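Local coordinates for protein HRI1 (Saccharomyces cerevisiae, PDB 3RBY) that is of unknown function and not essential in yeast, but interacts with HRR25 and may interact with SEC72, at residues G179-K184 and N234-E239; S156-V161 and D167-V172; T98-K101 and C107-E110. All coordinates share one frame; numbering follows the deposited sequence.

Contact 1 (G179-K184 and N234-E239)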
loop_
_atom_site.group_PDB
_atom_site.type_symbol
_atom_site.label_atom_id
_atom_site.label_comp_id
_atom_site.label_asym_id
_atom_site.label_seq_id
_atom_site.Cartn_x
_atom_site.Cartn_y
_atom_site.Cartn_z
ATOM N N GLY A 179 9.625 16.965 -9.877
ATOM C CA GLY A 179 10.015 17.798 -10.994
ATOM C C GLY A 179 11.095 17.191 -11.880
ATOM O O GLY A 179 11.845 16.302 -11.457
ATOM N N PHE A 180 11.162 17.667 -13.123
ATOM C CA PHE A 180 12.297 17.364 -13.986
ATOM C C PHE A 180 12.800 18.618 -14.719
ATOM O O PHE A 180 12.099 19.633 -14.805
ATOM C CB PHE A 180 11.975 16.227 -14.962
ATOM C CG PHE A 180 11.414 16.685 -16.287
ATOM C CD1 PHE A 180 10.054 16.963 -16.434
ATOM C CD2 PHE A 180 12.243 16.814 -17.397
ATOM C CE1 PHE A 180 9.529 17.380 -17.658
ATOM C CE2 PHE A 180 11.722 17.225 -18.638
ATOM C CZ PHE A 180 10.361 17.507 -18.762
ATOM N N LEU A 181 14.045 18.549 -15.182
ATOM C CA LEU A 181 14.644 19.560 -16.057
ATOM C C LEU A 181 15.604 18.831 -16.992
ATOM O O LEU A 181 16.542 18.181 -16.538
ATOM C CB LEU A 181 15.383 20.640 -15.252
ATOM C CG LEU A 181 16.041 21.789 -16.040
ATOM C CD1 LEU A 181 15.005 22.508 -16.941
ATOM C CD2 LEU A 181 16.747 22.784 -15.104
ATOM N N SER A 182 15.348 18.900 -18.294
ATOM C CA SER A 182 16.206 18.231 -19.263
ATOM C C SER A 182 16.752 19.210 -20.308
ATOM O O SER A 182 16.082 20.187 -20.681
ATOM C CB SER A 182 15.462 17.088 -19.948
ATOM O OG SER A 182 14.458 17.588 -20.809
ATOM N N GLN A 183 17.981 18.953 -20.762
ATOM C CA GLN A 183 18.582 19.747 -21.830
ATOM C C GLN A 183 18.086 19.267 -23.182
ATOM O O GLN A 183 18.259 18.093 -23.522
ATOM C CB GLN A 183 20.092 19.630 -21.806
ATOM C CG GLN A 183 20.747 20.413 -20.711
ATOM C CD GLN A 183 22.227 20.130 -20.653
ATOM O OE1 GLN A 183 22.746 19.337 -21.443
ATOM N NE2 GLN A 183 22.918 20.776 -19.722
ATOM N N LYS A 184 17.468 20.164 -23.943
ATOM C CA LYS A 184 16.882 19.814 -25.233
ATOM C C LYS A 184 17.856 19.072 -26.144
ATOM O O LYS A 184 17.561 17.974 -26.614
ATOM C CB LYS A 184 16.349 21.064 -25.937
ATOM C CG LYS A 184 14.974 21.500 -25.462
ATOM C CD LYS A 184 14.118 21.988 -26.618
ATOM C CE LYS A 184 12.969 22.851 -26.126
ATOM N NZ LYS A 184 11.648 22.219 -26.389
ATOM N N ASN A 234 17.920 31.035 -11.033
ATOM C CA ASN A 234 19.265 31.020 -11.614
ATOM C C ASN A 234 19.247 31.143 -13.134
ATOM O O ASN A 234 19.781 30.286 -13.851
ATOM C CB ASN A 234 20.034 29.755 -11.187
ATOM C CG ASN A 234 20.638 29.882 -9.794
ATOM O OD1 ASN A 234 20.300 29.119 -8.887
ATOM N ND2 ASN A 234 21.543 30.851 -9.620
ATOM N N GLY A 235 18.613 32.199 -13.624
ATOM C CA GLY A 235 18.560 32.442 -15.057
ATOM C C GLY A 235 17.582 31.592 -15.862
ATOM O O GLY A 235 17.320 31.903 -17.033
ATOM N N LEU A 236 17.043 30.526 -15.262
ATOM C CA LEU A 236 16.026 29.711 -15.940
ATOM C C LEU A 236 14.599 30.171 -15.590
ATOM O O LEU A 236 14.219 30.253 -14.411
ATOM C CB LEU A 236 16.195 28.234 -15.603
ATOM C CG LEU A 236 16.343 27.257 -16.778
ATOM C CD1 LEU A 236 15.356 26.125 -16.658
ATOM C CD2 LEU A 236 16.193 27.931 -18.130
ATOM N N ASN A 237 13.820 30.483 -16.624
ATOM C CA ASN A 237 12.441 30.932 -16.441
ATOM C C ASN A 237 11.450 29.778 -16.472
ATOM O O ASN A 237 11.545 28.870 -17.301
ATOM C CB ASN A 237 12.065 31.965 -17.494
ATOM C CG ASN A 237 12.848 33.252 -17.346
ATOM O OD1 ASN A 237 13.525 33.463 -16.340
ATOM N ND2 ASN A 237 12.756 34.124 -18.345
ATOM N N TRP A 238 10.513 29.814 -15.540
ATOM C CA TRP A 238 9.413 28.878 -15.542
ATOM C C TRP A 238 8.149 29.691 -15.516
ATOM O O TRP A 238 8.132 30.787 -14.949
ATOM C CB TRP A 238 9.446 28.008 -14.295
ATOM C CG TRP A 238 10.682 27.196 -14.185
ATOM C CD1 TRP A 238 11.957 27.653 -13.959
ATOM C CD2 TRP A 238 10.773 25.774 -14.290
ATOM N NE1 TRP A 238 12.836 26.592 -13.929
ATOM C CE2 TRP A 238 12.136 25.427 -14.123
ATOM C CE3 TRP A 238 9.839 24.759 -14.511
ATOM C CZ2 TRP A 238 12.580 24.100 -14.162
ATOM C CZ3 TRP A 238 10.276 23.443 -14.561
ATOM C CH2 TRP A 238 11.639 23.124 -14.386
ATOM N N GLU A 239 7.094 29.138 -16.109
ATOM C CA GLU A 239 5.766 29.729 -16.049
ATOM C C GLU A 239 4.872 28.862 -15.161
ATOM O O GLU A 239 4.860 27.630 -15.289
ATOM C CB GLU A 239 5.173 29.828 -17.464
ATOM C CG GLU A 239 3.911 30.689 -17.553
ATOM C CD GLU A 239 3.143 30.490 -18.865
ATOM O OE1 GLU A 239 1.953 30.903 -18.927
ATOM O OE2 GLU A 239 3.723 29.909 -19.823
#

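Contact 2 (S156-V161 and D167-V172)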
loop_
_atom_site.group_PDB
_atom_site.type_symbol
_atom_site.label_atom_id
_atom_site.label_comp_id
_atom_site.label_asym_id
_atom_site.label_seq_id
_atom_site.Cartn_x
_atom_site.Cartn_y
_atom_site.Cartn_z
ATOM N N SER A 156 -2.662 22.307 -5.737
ATOM C CA SER A 156 -2.238 21.675 -6.986
ATOM C C SER A 156 -1.592 22.749 -7.850
ATOM O O SER A 156 -2.280 23.639 -8.372
ATOM C CB SER A 156 -3.437 21.044 -7.691
ATOM O OG SER A 156 -3.059 20.371 -8.886
ATOM N N ILE A 157 -0.270 22.662 -7.994
ATOM C CA ILE A 157 0.518 23.717 -8.635
ATOM C C ILE A 157 1.503 23.128 -9.640
ATOM O O ILE A 157 2.191 22.154 -9.345
ATOM C CB ILE A 157 1.281 24.576 -7.589
ATOM C CG1 ILE A 157 0.290 25.241 -6.616
ATOM C CG2 ILE A 157 2.146 25.629 -8.277
ATOM C CD1 ILE A 157 0.947 25.936 -5.418
ATOM N N VAL A 158 1.551 23.700 -10.839
ATOM C CA VAL A 158 2.444 23.194 -11.871
ATOM C C VAL A 158 3.228 24.350 -12.496
ATOM O O VAL A 158 2.638 25.381 -12.847
ATOM C CB VAL A 158 1.665 22.431 -12.965
ATOM C CG1 VAL A 158 2.614 21.814 -13.997
ATOM C CG2 VAL A 158 0.793 21.346 -12.343
ATOM N N LEU A 159 4.552 24.188 -12.600
ATOM C CA LEU A 159 5.397 25.134 -13.329
ATOM C C LEU A 159 6.017 24.432 -14.524
ATOM O O LEU A 159 6.372 23.246 -14.466
ATOM C CB LEU A 159 6.485 25.752 -12.453
ATOM C CG LEU A 159 6.017 26.759 -11.396
ATOM C CD1 LEU A 159 5.371 26.038 -10.225
ATOM C CD2 LEU A 159 7.189 27.577 -10.907
ATOM N N LYS A 160 6.117 25.173 -15.620
ATOM C CA LYS A 160 6.659 24.645 -16.857
ATOM C C LYS A 160 7.776 25.552 -17.361
ATOM O O LYS A 160 7.658 26.784 -17.357
ATOM C CB LYS A 160 5.549 24.557 -17.900
ATOM C CG LYS A 160 5.860 23.711 -19.127
ATOM C CD LYS A 160 4.573 23.578 -19.971
ATOM C CE LYS A 160 4.788 22.768 -21.257
ATOM N NZ LYS A 160 5.658 23.480 -22.234
ATOM N N VAL A 161 8.859 24.935 -17.811
ATOM C CA VAL A 161 10.024 25.686 -18.261
ATOM C C VAL A 161 9.710 26.422 -19.546
ATOM O O VAL A 161 9.184 25.830 -20.505
ATOM C CB VAL A 161 11.257 24.767 -18.466
ATOM C CG1 VAL A 161 12.012 25.126 -19.731
ATOM C CG2 VAL A 161 12.169 24.867 -17.275
ATOM N N ASP A 167 13.621 21.456 -21.477
ATOM C CA ASP A 167 12.301 20.976 -21.099
ATOM C C ASP A 167 12.243 20.814 -19.577
ATOM O O ASP A 167 13.216 20.368 -18.962
ATOM C CB ASP A 167 12.004 19.646 -21.780
ATOM C CG ASP A 167 11.807 19.788 -23.272
ATOM O OD1 ASP A 167 12.201 18.860 -24.007
ATOM O OD2 ASP A 167 11.258 20.820 -23.704
ATOM N N GLY A 168 11.112 21.170 -18.968
ATOM C CA GLY A 168 10.984 21.054 -17.527
ATOM C C GLY A 168 9.572 21.213 -16.990
ATOM O O GLY A 168 8.799 22.044 -17.479
ATOM N N LEU A 169 9.244 20.424 -15.964
ATOM C CA LEU A 169 7.923 20.441 -15.342
ATOM C C LEU A 169 8.100 20.188 -13.852
ATOM O O LEU A 169 8.780 19.237 -13.453
ATOM C CB LEU A 169 7.080 19.305 -15.918
ATOM C CG LEU A 169 5.654 19.502 -16.440
ATOM C CD1 LEU A 169 4.749 18.411 -15.919
ATOM C CD2 LEU A 169 5.102 20.877 -16.115
ATOM N N VAL A 170 7.493 21.024 -13.022
ATOM C CA VAL A 170 7.427 20.742 -11.594
ATOM C C VAL A 170 5.956 20.665 -11.193
ATOM O O VAL A 170 5.162 21.543 -11.545
ATOM C CB VAL A 170 8.194 21.792 -10.767
ATOM C CG1 VAL A 170 7.982 21.569 -9.268
ATOM C CG2 VAL A 170 9.666 21.707 -11.089
ATOM N N ILE A 171 5.584 19.590 -10.503
ATOM C CA ILE A 171 4.194 19.379 -10.094
ATOM C C ILE A 171 4.103 19.311 -8.577
ATOM O O ILE A 171 4.714 18.431 -7.943
ATOM C CB ILE A 171 3.593 18.100 -10.736
ATOM C CG1 ILE A 171 3.511 18.271 -12.252
ATOM C CG2 ILE A 171 2.212 17.802 -10.145
ATOM C CD1 ILE A 171 3.077 17.035 -12.990
ATOM N N VAL A 172 3.357 20.263 -8.007
ATOM C CA VAL A 172 3.210 20.400 -6.564
ATOM C C VAL A 172 1.819 19.911 -6.119
ATOM O O VAL A 172 0.795 20.546 -6.421
ATOM C CB VAL A 172 3.417 21.887 -6.118
ATOM C CG1 VAL A 172 3.324 22.037 -4.600
ATOM C CG2 VAL A 172 4.757 22.418 -6.595
HETATM O O HOH W 1 9.228 23.402 -20.691
#

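Contact 3 (T98-K101 and C107-E110)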
loop_
_atom_site.group_PDB
_atom_site.type_symbol
_atom_site.label_atom_id
_atom_site.label_comp_id
_atom_site.label_asym_id
_atom_site.label_seq_id
_atom_site.Cartn_x
_atom_site.Cartn_y
_atom_site.Cartn_z
ATOM N N THR A 98 -3.149 2.256 -21.949
ATOM C CA THR A 98 -3.311 1.650 -20.628
ATOM C C THR A 98 -4.754 1.661 -20.156
ATOM O O THR A 98 -5.560 2.503 -20.563
ATOM C CB THR A 98 -2.422 2.322 -19.553
ATOM O OG1 THR A 98 -2.936 3.629 -19.251
ATOM C CG2 THR A 98 -0.972 2.425 -20.029
ATOM N N THR A 99 -5.060 0.714 -19.277
ATOM C CA THR A 99 -6.375 0.603 -18.673
ATOM C C THR A 99 -6.228 0.612 -17.158
ATOM O O THR A 99 -5.355 -0.069 -16.609
ATOM C CB THR A 99 -7.066 -0.704 -19.101
ATOM O OG1 THR A 99 -7.250 -0.702 -20.524
ATOM C CG2 THR A 99 -8.419 -0.841 -18.430
ATOM N N TRP A 100 -7.099 1.363 -16.490
ATOM C CA TRP A 100 -7.051 1.533 -15.045
ATOM C C TRP A 100 -8.357 1.078 -14.398
ATOM O O TRP A 100 -9.435 1.506 -14.786
ATOM C CB TRP A 100 -6.794 3.001 -14.723
ATOM C CG TRP A 100 -5.474 3.465 -15.254
ATOM C CD1 TRP A 100 -5.134 3.647 -16.569
ATOM C CD2 TRP A 100 -4.305 3.800 -14.485
ATOM N NE1 TRP A 100 -3.830 4.081 -16.661
ATOM C CE2 TRP A 100 -3.296 4.178 -15.401
ATOM C CE3 TRP A 100 -4.016 3.824 -13.115
ATOM C CZ2 TRP A 100 -2.014 4.574 -14.988
ATOM C CZ3 TRP A 100 -2.739 4.217 -12.707
ATOM C CH2 TRP A 100 -1.759 4.587 -13.644
ATOM N N LYS A 101 -8.252 0.211 -13.404
ATOM C CA LYS A 101 -9.431 -0.363 -12.772
ATOM C C LYS A 101 -9.356 -0.192 -11.255
ATOM O O LYS A 101 -8.459 -0.754 -10.614
ATOM C CB LYS A 101 -9.544 -1.857 -13.115
ATOM C CG LYS A 101 -9.812 -2.199 -14.594
ATOM C CD LYS A 101 -9.170 -3.557 -14.974
ATOM C CE LYS A 101 -10.051 -4.424 -15.890
ATOM N NZ LYS A 101 -11.099 -5.200 -15.133
ATOM N N CYS A 107 -7.225 0.770 -3.929
ATOM C CA CYS A 107 -6.078 0.745 -4.841
ATOM C C CYS A 107 -6.560 0.669 -6.282
ATOM O O CYS A 107 -7.761 0.484 -6.535
ATOM C CB CYS A 107 -5.179 -0.467 -4.565
ATOM S SG CYS A 107 -4.170 -0.260 -3.100
ATOM N N VAL A 108 -5.617 0.778 -7.218
ATOM C CA VAL A 108 -5.947 0.895 -8.633
ATOM C C VAL A 108 -5.017 0.034 -9.472
ATOM O O VAL A 108 -3.786 0.225 -9.460
ATOM C CB VAL A 108 -5.824 2.350 -9.133
ATOM C CG1 VAL A 108 -6.311 2.466 -10.591
ATOM C CG2 VAL A 108 -6.592 3.311 -8.228
ATOM N N GLU A 109 -5.598 -0.906 -10.211
ATOM C CA GLU A 109 -4.799 -1.763 -11.086
ATOM C C GLU A 109 -4.606 -1.105 -12.458
ATOM O O GLU A 109 -5.590 -0.845 -13.175
ATOM C CB GLU A 109 -5.469 -3.136 -11.265
ATOM C CG GLU A 109 -4.760 -4.034 -12.296
ATOM C CD GLU A 109 -5.579 -5.259 -12.678
ATOM O OE1 GLU A 109 -5.191 -6.378 -12.279
ATOM O OE2 GLU A 109 -6.601 -5.104 -13.388
ATOM N N GLU A 110 -3.350 -0.843 -12.823
ATOM C CA GLU A 110 -3.035 -0.384 -14.177
ATOM C C GLU A 110 -2.530 -1.560 -15.012
ATOM O O GLU A 110 -1.615 -2.273 -14.597
ATOM C CB GLU A 110 -1.969 0.721 -14.164
ATOM C CG GLU A 110 -1.460 1.093 -15.553
ATOM C CD GLU A 110 -0.141 1.859 -15.525
ATOM O OE1 GLU A 110 0.420 2.078 -14.420
ATOM O OE2 GLU A 110 0.344 2.239 -16.617
#

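Contact 1 (G179-K184 and N234-E239)
Leu-181 and Leu-236 face each other across two strands whose local axes, over these segments, come no closer than 11.6 Å and run at 131° to one another, far from the spacing of hydrogen-bonded neighbours. Even their CA atoms stand 10.2 Å apart, and side chains bridge the gap. The two leucines reach toward each other tip to tip, CD1 of Leu-181 lying 3.6 Å from CD1 of Leu-236. The other methyl, CD2 of Leu-181, comes to 3.9 Å from the same CD1 of Leu-236, which thus sits against both branches of the fork. Leu-181 achieves this with CG anti to the backbone N (chi1 -179°), extending its branched end across the gap. Such contact between non-adjacent strands is consistent with a curled sheet, in keeping with the beta-barrel described for this protein. In the seven-stranded antiparallel sheet, strands 166-173 and 156-161 lie between 176-183 and 236-244, and Leu-181, Leu-236 and Trp-238 each point toward the opposite segment. Val-161, on strand 156-161, touches all three. The indole of Trp-238 supplies the rest of the bridge. CG lies anti to the carbonyl carbon (chi1 -61°), and the six-membered ring extends toward strand 179-183, where CZ2 of Trp-238 meets CD1 of Leu-181 obliquely at 4.0 Å. At the ring's edge and near its plane, CH2 of Trp-238 abuts the backbone O of Phe-180 at 3.5 Å. The pyrrole nitrogen is satisfied elsewhere: NE1 of Trp-238 is hydrogen-bonded to the carbonyl of Lys-217, which ties the indole at its polar end while its benzo end meets a leucine methyl and the edge-on carbonyl of Phe-180. The side chain of Phe-180 starts away from this bridge, and its ring packs edge-to-face with Trp-79.

Contact 2 (S156-V161 and D167-V172)
Ile-157 and Val-172 join their backbones through a reciprocal pair of hydrogen bonds, and the same pattern recurs at Leu-159 and Val-170. The bond from Val-172 N to Ile-157 O is the shortest, at 2.6 Å, and its donor approaches nearly along the C=O axis. A fifth bond, from Val-161 N to Gly-168 O at 2.9 Å, is directed differently, with the donor standing above the carbonyl plane. Between these bonds, CA-H...O contacts add weaker links, such as Val-158 CA to Val-170 O at 3.2 Å. The two strands thereby form an antiparallel beta hairpin at the middle of the seven-stranded sheet, with strand 236-244 bonded to the outer edge of 156-161 and strand 176-183 to that of 167-172. Apolar contacts divide between its faces. On one, Ile-157 and Val-172 meet CB to CB at 3.7 Å, while Val-170 and Val-172 also pack on Ile-177. On the other, Val-158 and Ile-171 lie side by side, pointing the same way. A chi1 of -176° turns CG1 of Val-158 opposite its own N and sets this methyl 3.4 Å from Leu-169 CD2. Val-161 CG2 lies 4.0 Å from Gly-168 CA, where it would collide with any beta carbon on that residue. Polar ends find partners on neighbouring parts of the fold: Asp-167 forms a salt bridge with Lys-184, and Ser-156 OG is hydrogen-bonded to Glu-242 and to Thr-29 N.

Contact 3 (T98-K101 and C107-E110)
Lys-101 and Glu-109 satisfy each other's backbone groups: Lys-101 N donates to Glu-109 O, and Glu-109 N returns the bond to Lys-101 O, each at 2.9 Å. Their side chains run side by side without a salt bridge, Lys-101 NZ being 4.8 Å from Glu-109 OE2. The carboxylate of Glu-109 finds its charge partner in Arg-127 instead, and its side chain also packs on Pro-17 of the second subunit. One residue along the antiparallel beta hairpin formed by strands 96-102 and 108-114, part of the larger sheet, Trp-100 and Glu-110 make a non-hydrogen-bonded pair whose side chains make a large share of the contact. Glu-110 CB lies over the six-membered ring of Trp-100, 3.6 Å from its centroid and 2° off the normal, a CH-pi contact. A chi1 of 172° swings CG of Glu-110 away from the backbone N, and the extended chain continues across the indole, its carboxylate only 12° from parallel with the ring. Val-108 CG1 meets the ring edge, 3.7 Å from Trp-100 CE3. The indole N-H is satisfied within its own strand: Trp-100 NE1 donates to Thr-98 OG1 at 2.8 Å in a somewhat bent bond, the hydroxyl, itself also hydrogen-bonded to Gln-74 O, being tilted from the indole plane. Glu-110 OE1 is hydrogen-bonded to NE1 of Trp-130, which is also stacked on Trp-100, and Glu-110 OE2 to a triethylene glycol, probably from the crystallisation liquor. With an alanine replacing Trp-100, Thr-98 OG1 would probably lose its indole donor, Trp-130 its stacking partner and the Glu-110 chain the flat surface it lies on. Because Glu-110 OE1 also lies close to Glu-128 OE1, a like charge, this indole-lined setting may favour a proton shared or held between the two acids.

In the fold
Along the chain the contacts come in series: contact 3, then contact 2, then contact 1. Contacts 1 and 2 lie in the same seven-stranded antiparallel sheet, their centres 9 Å apart, and the hairpin of contact 2 supplies the two strands that separate the partners of contact 1. They touch directly, Ser-182 N lying 2.7 Å from Asp-167 O in a probable hydrogen bond. Contact 3 belongs to the other, larger antiparallel sheet, on the opposite side of the chain's centre from contacts 1 and 2, with its centre about 32 Å from that of contact 1 and 25 Å from that of contact 2. Contacts 2 and 3 are thus each a hairpin in a different one of two sheets, built from successive parts of the chain.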